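Local coordinates for protein enoyl-CoA hydratase (Mycobacterium avium subsp. paratuberculosis, PDB 4LK5) that probably acts on acyl-CoA thioesters, most likely hydrating enoyl-CoA substrates or otherwise converting them, at residues C[132-137]-C[149-154]; C[137-142]-C[159-164]; C[153-158]-C[210-215]. All blocks are in the same frame, centred on the assembly; numbering follows the deposited sequence.

Interaction 1: residues C[132-137]-C[149-154]; sequences VVAVVQ and LACDVV
Val132 and Ala134 hold the thiol of Cys151 between them: SG of Cys151 lies 3.7 Å from CG1 of Val132 and 3.9 Å from CB of Ala134. The Cys151 torsion brings it there, SG standing anti to the carbonyl carbon (chi1 -62°). On the backbone, O of Val132 accepts from N of Asp152 at 3.0 Å and, weakly, from N of Val153. Ala134 N gives a nearly straight bond to Val153 O (2.9 Å, 174°). Two parallel bridges follow, Val133 with Val153 and Ala134 with Val154. Because helix 143-150 lies between the two strands in the chain, this is a beta-alpha-beta crossover, with the short strand 139-141 also on its path. Alternate residues face opposite sides of the sheet. Val133 and Val153 lie side by side, CG1 to CG1 at 4.1 Å, whereas on the other face the Val136 and Val154 side chains cross at a slant, CG2 to CG1 at 4.1 Å. A bond from Val132 N to OD2 of Asp152 is less certain, that oxygen being doubtfully placed. Further out, Ile85 of strand 82-87 touches Val132 and Cys151, and helix 217-233 packs on Val133. Arg187 of a second subunit donates from NH2 to Cys151 O.

Interaction 2: residues C[137-142]-C[159-164]; sequences QGPAAG and NAFFML
Ala140 joins strand 139-141 to strand 161-163 through both of its backbone polar atoms: its N donates to Phe161 O (2.9 Å) and its O accepts from Met163 N (2.9 Å). This straddling of Phe162 is the parallel-sheet pattern, in keeping with strand axes 4.9 Å apart and only 14° from parallel. The two are neighbours in a small three-stranded sheet, whose third strand, 200-201, runs antiparallel to 161-163. A third bond, Gly142 N to Met163 O at 3.0 Å, arrives in the carbonyl plane. Weaker CA-H...O contacts fill the spaces between, the one from Ala160 CA to Gly138 O spanning 3.3 Å.

The aromatic contact is a CH-pi interaction. CB of Pro139 stands 4.1 Å from the centroid of the Phe161 ring, 30° off its normal, with CA of the same proline above the ring centre. Having CG between the backbone N and the carbonyl carbon (chi1 66°) carries the ring back toward the proline, to which it presents a face. Ala140 and Phe162 share the other face of the sheet; there CB of Ala140 meets CD2 of Phe162 obliquely at 3.8 Å.

Across this contact, then, the peptide groups supply the directional bonds and the side chains add mainly apolar and CH-pi packing; with its N-H committed to Met163 O, Gly142, the N-cap of helix 143-150, ties the start of the helix to the neighbouring strand.

Interaction 3: residues C[153-158]-C[210-215]; sequences VVLASE and LVTAVY
Thr212 grips Val154 at both backbone polar atoms. N of Val154 donates to its OG1 (2.8 Å, 170°), and its own N donates to Val154 O (2.8 Å), lying in the carbonyl plane. With OG1 anti to the carbonyl carbon (chi1 -52°), the hydroxyl takes the place that a carbonyl of the adjoining chain, that of Val211, would hold in a regular parallel pair. Val154 O is shared, since Ala213 N reaches it as well in a longer bond of 3.3 Å.

Beyond this start the regular pattern takes over: Ala156 N bonds to Ala213 O (2.8 Å, 173°), Tyr215 N to Ala156 O, and Glu158 N to Tyr215 O. Strands 153-157 and 213-215 are thereby parallel neighbours, their axes 4.7 Å apart, and 213-215 is the outermost strand on this side of the chain's six-stranded mixed sheet. The two are far apart in sequence, with strands 161-163 and 200-201 and three helices between them.

Apolar contacts occupy both faces. Leu155 approaches the Tyr215 ring at its edge, CG to CE2 at 4.0 Å, on the side covered by helix 217-233. Toward helix 202-208, where Ala156 and Val214 point, the Val214 and Glu158 side chains cross at about a right angle, CG1 of Val214 3.4 Å from CG of Glu158. Val154 and Val211 also cross nearly perpendicularly, with their CG1 atoms 3.7 Å apart. Ile188 of a second subunit packs against Val154 and Thr212, while the OG of Ser157 accepts from Asn159 N.

In the fold
Interactions 1 and 3 share Val153 and Val154 and use opposite edges of strand 153-157; their centres lie about 8 Å apart. Leu155 continues the pairing of interaction 1, with probable bonds from Val136 N to Leu155 O (2.8 Å) and from Leu155 N to Ala134 O (2.9 Å). Interaction 2 belongs to a separate small sheet, its centre about 12 Å from that of interaction 1 and about 11 Å from that of interaction 3. Phe162 bridges the gap, CZ reaching Val136 CG1 at 3.8 Å and Val211 CG1 at 3.7 Å. In crotonase-family relatives, a backbone N-H where the equivalent of helix 143-150 begins helps form the oxyanion hole; interaction 2 probably borders that site.

Interaction 1: residues C[132-137]-C[149-154]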
loop_
_atom_site.group_PDB
_atom_site.type_symbol
_atom_site.label_atom_id
_atom_site.label_comp_id
_atom_site.label_asym_id
_atom_site.label_seq_id
_atom_site.Cartn_x
_atom_site.Cartn_y
_atom_site.Cartn_z
ATOM N N VAL C 132 5.828 0.673 19.852
ATOM C CA VAL C 132 5.568 -0.701 20.243
ATOM C C VAL C 132 6.296 -1.641 19.297
ATOM O O VAL C 132 6.092 -1.564 18.093
ATOM C CB VAL C 132 4.072 -1.004 20.204
ATOM C CG1 VAL C 132 3.845 -2.481 20.526
ATOM C CG2 VAL C 132 3.332 -0.111 21.183
ATOM N N VAL C 133 7.140 -2.521 19.843
ATOM C CA VAL C 133 8.030 -3.339 19.042
ATOM C C VAL C 133 7.666 -4.792 19.105
ATOM O O VAL C 133 7.580 -5.323 20.185
ATOM C CB VAL C 133 9.479 -3.277 19.535
ATOM C CG1 VAL C 133 10.390 -4.028 18.542
ATOM C CG2 VAL C 133 9.940 -1.853 19.706
ATOM N N ALA C 134 7.488 -5.429 17.945
ATOM C CA ALA C 134 7.277 -6.857 17.847
ATOM C C ALA C 134 8.557 -7.597 17.498
ATOM O O ALA C 134 9.209 -7.325 16.502
ATOM C CB ALA C 134 6.205 -7.181 16.825
ATOM N N VAL C 135 8.868 -8.583 18.315
ATOM C CA VAL C 135 10.121 -9.286 18.282
ATOM C C VAL C 135 9.829 -10.706 17.867
ATOM O O VAL C 135 9.413 -11.500 18.675
ATOM C CB VAL C 135 10.734 -9.313 19.699
ATOM C CG1 VAL C 135 12.022 -10.127 19.702
ATOM C CG2 VAL C 135 10.977 -7.902 20.195
ATOM N N VAL C 136 10.060 -11.027 16.610
ATOM C CA VAL C 136 9.554 -12.256 16.041
ATOM C C VAL C 136 10.727 -13.226 15.797
ATOM O O VAL C 136 11.417 -13.084 14.806
ATOM C CB VAL C 136 8.741 -11.912 14.769
ATOM C CG1 VAL C 136 8.071 -13.135 14.178
ATOM C CG2 VAL C 136 7.658 -10.892 15.103
ATOM N N GLN C 137 10.969 -14.174 16.718
ATOM C CA GLN C 137 12.161 -15.062 16.604
ATOM C C GLN C 137 11.810 -16.315 15.841
ATOM O O GLN C 137 12.698 -16.981 15.350
ATOM C CB GLN C 137 12.840 -15.498 17.938
ATOM C CG GLN C 137 12.441 -14.817 19.241
ATOM C CD GLN C 137 11.074 -15.271 19.728
ATOM O OE1 GLN C 137 10.690 -16.461 19.620
ATOM N NE2 GLN C 137 10.304 -14.302 20.251
ATOM N N LEU C 149 1.498 -7.179 13.361
ATOM C CA LEU C 149 1.290 -6.154 12.361
ATOM C C LEU C 149 0.585 -4.943 12.866
ATOM O O LEU C 149 0.593 -3.914 12.208
ATOM C CB LEU C 149 0.609 -6.705 11.127
ATOM C CG LEU C 149 1.583 -7.619 10.387
ATOM C CD1 LEU C 149 0.817 -8.600 9.546
ATOM C CD2 LEU C 149 2.501 -6.792 9.514
ATOM N N ALA C 150 0.032 -5.026 14.056
ATOM C CA ALA C 150 -0.526 -3.854 14.695
ATOM C C ALA C 150 0.560 -3.051 15.302
ATOM O O ALA C 150 0.350 -1.885 15.604
ATOM C CB ALA C 150 -1.515 -4.250 15.778
ATOM N N CYS C 151 1.718 -3.667 15.512
ATOM C CA CYS C 151 2.819 -2.951 16.143
ATOM C C CYS C 151 3.414 -1.896 15.187
ATOM O O CYS C 151 2.962 -1.745 14.044
ATOM C CB CYS C 151 3.836 -3.953 16.654
ATOM S SG CYS C 151 3.104 -5.038 17.926
ATOM N N ASP C 152 4.401 -1.152 15.670
ATOM C CA ASP C 152 5.017 -0.041 14.917
ATOM C C ASP C 152 6.309 -0.455 14.229
ATOM O O ASP C 152 6.697 0.043 13.160
ATOM C CB ASP C 152 5.321 1.075 15.897
ATOM C CG ASP C 152 4.076 1.527 16.645
ATOM O OD1 ASP C 152 3.030 1.794 15.985
ATOM O OD2 ASP C 152 4.127 1.577 17.885
ATOM N N VAL C 153 6.984 -1.377 14.874
ATOM C CA VAL C 153 8.244 -1.854 14.405
ATOM C C VAL C 153 8.161 -3.362 14.511
ATOM O O VAL C 153 7.733 -3.879 15.540
ATOM C CB VAL C 153 9.366 -1.285 15.308
ATOM C CG1 VAL C 153 10.679 -1.993 15.048
ATOM C CG2 VAL C 153 9.501 0.199 15.065
ATOM N N VAL C 154 8.534 -4.059 13.449
ATOM C CA VAL C 154 8.571 -5.507 13.489
ATOM C C VAL C 154 9.964 -6.012 13.132
ATOM O O VAL C 154 10.411 -5.873 12.012
ATOM C CB VAL C 154 7.498 -6.106 12.573
ATOM C CG1 VAL C 154 7.400 -7.615 12.731
ATOM C CG2 VAL C 154 6.168 -5.473 12.885
#

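Interaction 2: residues C[137-142]-C[159-164]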
loop_
_atom_site.group_PDB
_atom_site.type_symbol
_atom_site.label_atom_id
_atom_site.label_comp_id
_atom_site.label_asym_id
_atom_site.label_seq_id
_atom_site.Cartn_x
_atom_site.Cartn_y
_atom_site.Cartn_z
ATOM N N GLN C 137 10.969 -14.174 16.718
ATOM C CA GLN C 137 12.161 -15.062 16.604
ATOM C C GLN C 137 11.810 -16.315 15.841
ATOM O O GLN C 137 12.698 -16.981 15.350
ATOM C CB GLN C 137 12.840 -15.498 17.938
ATOM C CG GLN C 137 12.441 -14.817 19.241
ATOM C CD GLN C 137 11.074 -15.271 19.728
ATOM O OE1 GLN C 137 10.690 -16.461 19.620
ATOM N NE2 GLN C 137 10.304 -14.302 20.251
ATOM N N GLY C 138 10.525 -16.643 15.747
ATOM C CA GLY C 138 10.133 -17.830 15.012
ATOM C C GLY C 138 8.776 -17.721 14.365
ATOM O O GLY C 138 8.434 -16.680 13.858
ATOM N N PRO C 139 7.997 -18.814 14.357
ATOM C CA PRO C 139 6.678 -18.756 13.702
ATOM C C PRO C 139 5.718 -17.725 14.284
ATOM O O PRO C 139 5.692 -17.495 15.509
ATOM C CB PRO C 139 6.132 -20.175 13.885
ATOM C CG PRO C 139 7.346 -21.039 14.026
ATOM C CD PRO C 139 8.396 -20.196 14.701
ATOM N N ALA C 140 4.996 -17.058 13.377
ATOM C CA ALA C 140 3.854 -16.190 13.694
ATOM C C ALA C 140 2.672 -16.697 12.873
ATOM O O ALA C 140 2.740 -16.810 11.627
ATOM C CB ALA C 140 4.153 -14.746 13.317
ATOM N N ALA C 141 1.576 -16.997 13.536
ATOM C CA ALA C 141 0.430 -17.555 12.810
ATOM C C ALA C 141 -0.881 -17.028 13.338
ATOM O O ALA C 141 -0.991 -16.703 14.516
ATOM C CB ALA C 141 0.466 -19.075 12.890
ATOM N N GLY C 142 -1.875 -16.924 12.463
ATOM C CA GLY C 142 -3.190 -16.359 12.841
ATOM C C GLY C 142 -3.094 -15.017 13.555
ATOM O O GLY C 142 -2.357 -14.142 13.133
ATOM N N ASN C 159 14.973 -17.043 11.014
ATOM C CA ASN C 159 14.161 -18.235 11.354
ATOM C C ASN C 159 12.648 -18.029 11.317
ATOM O O ASN C 159 11.893 -18.983 11.171
ATOM C CB ASN C 159 14.529 -18.767 12.750
ATOM C CG ASN C 159 15.864 -19.505 12.764
ATOM O OD1 ASN C 159 16.462 -19.774 11.713
ATOM N ND2 ASN C 159 16.339 -19.837 13.969
ATOM N N ALA C 160 12.216 -16.784 11.456
ATOM C CA ALA C 160 10.802 -16.452 11.510
ATOM C C ALA C 160 10.083 -16.662 10.212
ATOM O O ALA C 160 10.668 -16.586 9.151
ATOM C CB ALA C 160 10.631 -15.012 11.941
ATOM N N PHE C 161 8.789 -16.924 10.318
ATOM C CA PHE C 161 7.881 -16.807 9.185
ATOM C C PHE C 161 6.492 -16.375 9.634
ATOM O O PHE C 161 6.136 -16.481 10.807
ATOM C CB PHE C 161 7.794 -18.095 8.368
ATOM C CG PHE C 161 7.178 -19.266 9.110
ATOM C CD1 PHE C 161 5.773 -19.393 9.225
ATOM C CD2 PHE C 161 7.993 -20.252 9.693
ATOM C CE1 PHE C 161 5.198 -20.464 9.901
ATOM C CE2 PHE C 161 7.417 -21.321 10.357
ATOM C CZ PHE C 161 6.020 -21.428 10.465
ATOM N N PHE C 162 5.715 -15.910 8.660
ATOM C CA PHE C 162 4.400 -15.406 8.889
ATOM C C PHE C 162 3.360 -16.209 8.126
ATOM O O PHE C 162 3.558 -16.601 6.980
ATOM C CB PHE C 162 4.357 -13.928 8.492
ATOM C CG PHE C 162 5.286 -13.080 9.301
ATOM C CD1 PHE C 162 6.657 -13.036 9.004
ATOM C CD2 PHE C 162 4.826 -12.373 10.384
ATOM C CE1 PHE C 162 7.528 -12.260 9.765
ATOM C CE2 PHE C 162 5.695 -11.611 11.156
ATOM C CZ PHE C 162 7.047 -11.561 10.850
HETATM N N MSE C 163 2.238 -16.475 8.774
HETATM C CA MSE C 163 1.173 -17.152 8.069
HETATM C C MSE C 163 -0.189 -16.852 8.630
HETATM O O MSE C 163 -0.495 -17.168 9.783
HETATM C CB MSE C 163 1.389 -18.653 8.098
HETATM C CG MSE C 163 0.236 -19.224 7.288
HETATM SE SE MSE C 163 0.663 -21.064 6.845
HETATM C CE MSE C 163 0.763 -21.635 8.731
ATOM N N LEU C 164 -1.027 -16.260 7.787
ATOM C CA LEU C 164 -2.402 -16.045 8.123
ATOM C C LEU C 164 -3.165 -17.348 7.958
ATOM O O LEU C 164 -3.776 -17.586 6.926
ATOM C CB LEU C 164 -2.979 -15.004 7.198
ATOM C CG LEU C 164 -2.458 -13.601 7.427
ATOM C CD1 LEU C 164 -3.279 -12.675 6.538
ATOM C CD2 LEU C 164 -2.588 -13.192 8.873
#

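Interaction 3: residues C[153-158]-C[210-215]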
loop_
_atom_site.group_PDB
_atom_site.type_symbol
_atom_site.label_atom_id
_atom_site.label_comp_id
_atom_site.label_asym_id
_atom_site.label_seq_id
_atom_site.Cartn_x
_atom_site.Cartn_y
_atom_site.Cartn_z
ATOM N N VAL C 153 6.984 -1.377 14.874
ATOM C CA VAL C 153 8.244 -1.854 14.405
ATOM C C VAL C 153 8.161 -3.362 14.511
ATOM O O VAL C 153 7.733 -3.879 15.540
ATOM C CB VAL C 153 9.366 -1.285 15.308
ATOM C CG1 VAL C 153 10.679 -1.993 15.048
ATOM C CG2 VAL C 153 9.501 0.199 15.065
ATOM N N VAL C 154 8.534 -4.059 13.449
ATOM C CA VAL C 154 8.571 -5.507 13.489
ATOM C C VAL C 154 9.964 -6.012 13.132
ATOM O O VAL C 154 10.411 -5.873 12.012
ATOM C CB VAL C 154 7.498 -6.106 12.573
ATOM C CG1 VAL C 154 7.400 -7.615 12.731
ATOM C CG2 VAL C 154 6.168 -5.473 12.885
ATOM N N LEU C 155 10.644 -6.589 14.124
ATOM C CA LEU C 155 11.975 -7.169 13.960
ATOM C C LEU C 155 11.836 -8.682 13.873
ATOM O O LEU C 155 11.263 -9.306 14.740
ATOM C CB LEU C 155 12.837 -6.807 15.157
ATOM C CG LEU C 155 13.518 -5.420 15.255
ATOM C CD1 LEU C 155 12.979 -4.373 14.322
ATOM C CD2 LEU C 155 13.495 -4.915 16.673
ATOM N N ALA C 156 12.355 -9.247 12.797
ATOM C CA ALA C 156 12.305 -10.658 12.566
ATOM C C ALA C 156 13.706 -11.315 12.472
ATOM O O ALA C 156 14.675 -10.706 12.010
ATOM C CB ALA C 156 11.516 -10.922 11.302
ATOM N N SER C 157 13.778 -12.549 12.975
ATOM C CA SER C 157 14.869 -13.478 12.728
ATOM C C SER C 157 14.750 -14.095 11.341
ATOM O O SER C 157 13.643 -14.278 10.811
ATOM C CB SER C 157 14.808 -14.617 13.749
ATOM O OG SER C 157 15.628 -15.700 13.345
ATOM N N GLU C 158 15.880 -14.480 10.764
ATOM C CA GLU C 158 15.825 -15.267 9.541
ATOM C C GLU C 158 15.062 -16.580 9.765
ATOM O O GLU C 158 14.535 -17.137 8.815
ATOM C CB GLU C 158 17.222 -15.492 8.944
ATOM C CG GLU C 158 17.730 -14.210 8.307
ATOM C CD GLU C 158 18.882 -14.394 7.347
ATOM O OE1 GLU C 158 19.913 -14.960 7.771
ATOM O OE2 GLU C 158 18.750 -13.929 6.184
ATOM N N LEU C 210 6.531 -5.959 4.854
ATOM C CA LEU C 210 5.724 -6.455 5.966
ATOM C C LEU C 210 6.427 -6.300 7.293
ATOM O O LEU C 210 5.757 -6.295 8.323
ATOM C CB LEU C 210 5.375 -7.946 5.792
ATOM C CG LEU C 210 4.348 -8.600 6.730
ATOM C CD1 LEU C 210 2.985 -8.008 6.483
ATOM C CD2 LEU C 210 4.248 -10.108 6.526
ATOM N N VAL C 211 7.769 -6.227 7.291
ATOM C CA VAL C 211 8.529 -6.059 8.543
ATOM C C VAL C 211 9.657 -5.066 8.414
ATOM O O VAL C 211 10.089 -4.711 7.326
ATOM C CB VAL C 211 9.121 -7.377 9.086
ATOM C CG1 VAL C 211 8.030 -8.435 9.208
ATOM C CG2 VAL C 211 10.249 -7.885 8.207
ATOM N N THR C 212 10.131 -4.636 9.564
ATOM C CA THR C 212 11.031 -3.543 9.635
ATOM C C THR C 212 12.469 -4.017 9.335
ATOM O O THR C 212 13.224 -3.364 8.567
ATOM C CB THR C 212 10.892 -2.893 11.015
ATOM O OG1 THR C 212 9.497 -2.617 11.245
ATOM C CG2 THR C 212 11.691 -1.594 11.064
ATOM N N ALA C 213 12.840 -5.161 9.912
ATOM C CA ALA C 213 14.174 -5.716 9.681
ATOM C C ALA C 213 14.277 -7.203 9.958
ATOM O O ALA C 213 13.529 -7.747 10.751
ATOM C CB ALA C 213 15.218 -4.947 10.492
ATOM N N VAL C 214 15.229 -7.827 9.276
ATOM C CA VAL C 214 15.520 -9.248 9.398
ATOM C C VAL C 214 16.960 -9.348 9.866
ATOM O O VAL C 214 17.810 -8.627 9.393
ATOM C CB VAL C 214 15.401 -9.989 8.038
ATOM C CG1 VAL C 214 15.704 -11.481 8.199
ATOM C CG2 VAL C 214 14.013 -9.784 7.407
ATOM N N TYR C 215 17.237 -10.253 10.788
ATOM C CA TYR C 215 18.598 -10.473 11.248
ATOM C C TYR C 215 18.891 -11.954 11.219
ATOM O O TYR C 215 18.015 -12.752 11.524
ATOM C CB TYR C 215 18.762 -9.981 12.674
ATOM C CG TYR C 215 18.350 -8.558 12.850
ATOM C CD1 TYR C 215 18.985 -7.549 12.161
ATOM C CD2 TYR C 215 17.330 -8.211 13.715
ATOM C CE1 TYR C 215 18.609 -6.233 12.327
ATOM C CE2 TYR C 215 16.944 -6.898 13.883
ATOM C CZ TYR C 215 17.582 -5.920 13.183
ATOM O OH TYR C 215 17.203 -4.612 13.339
#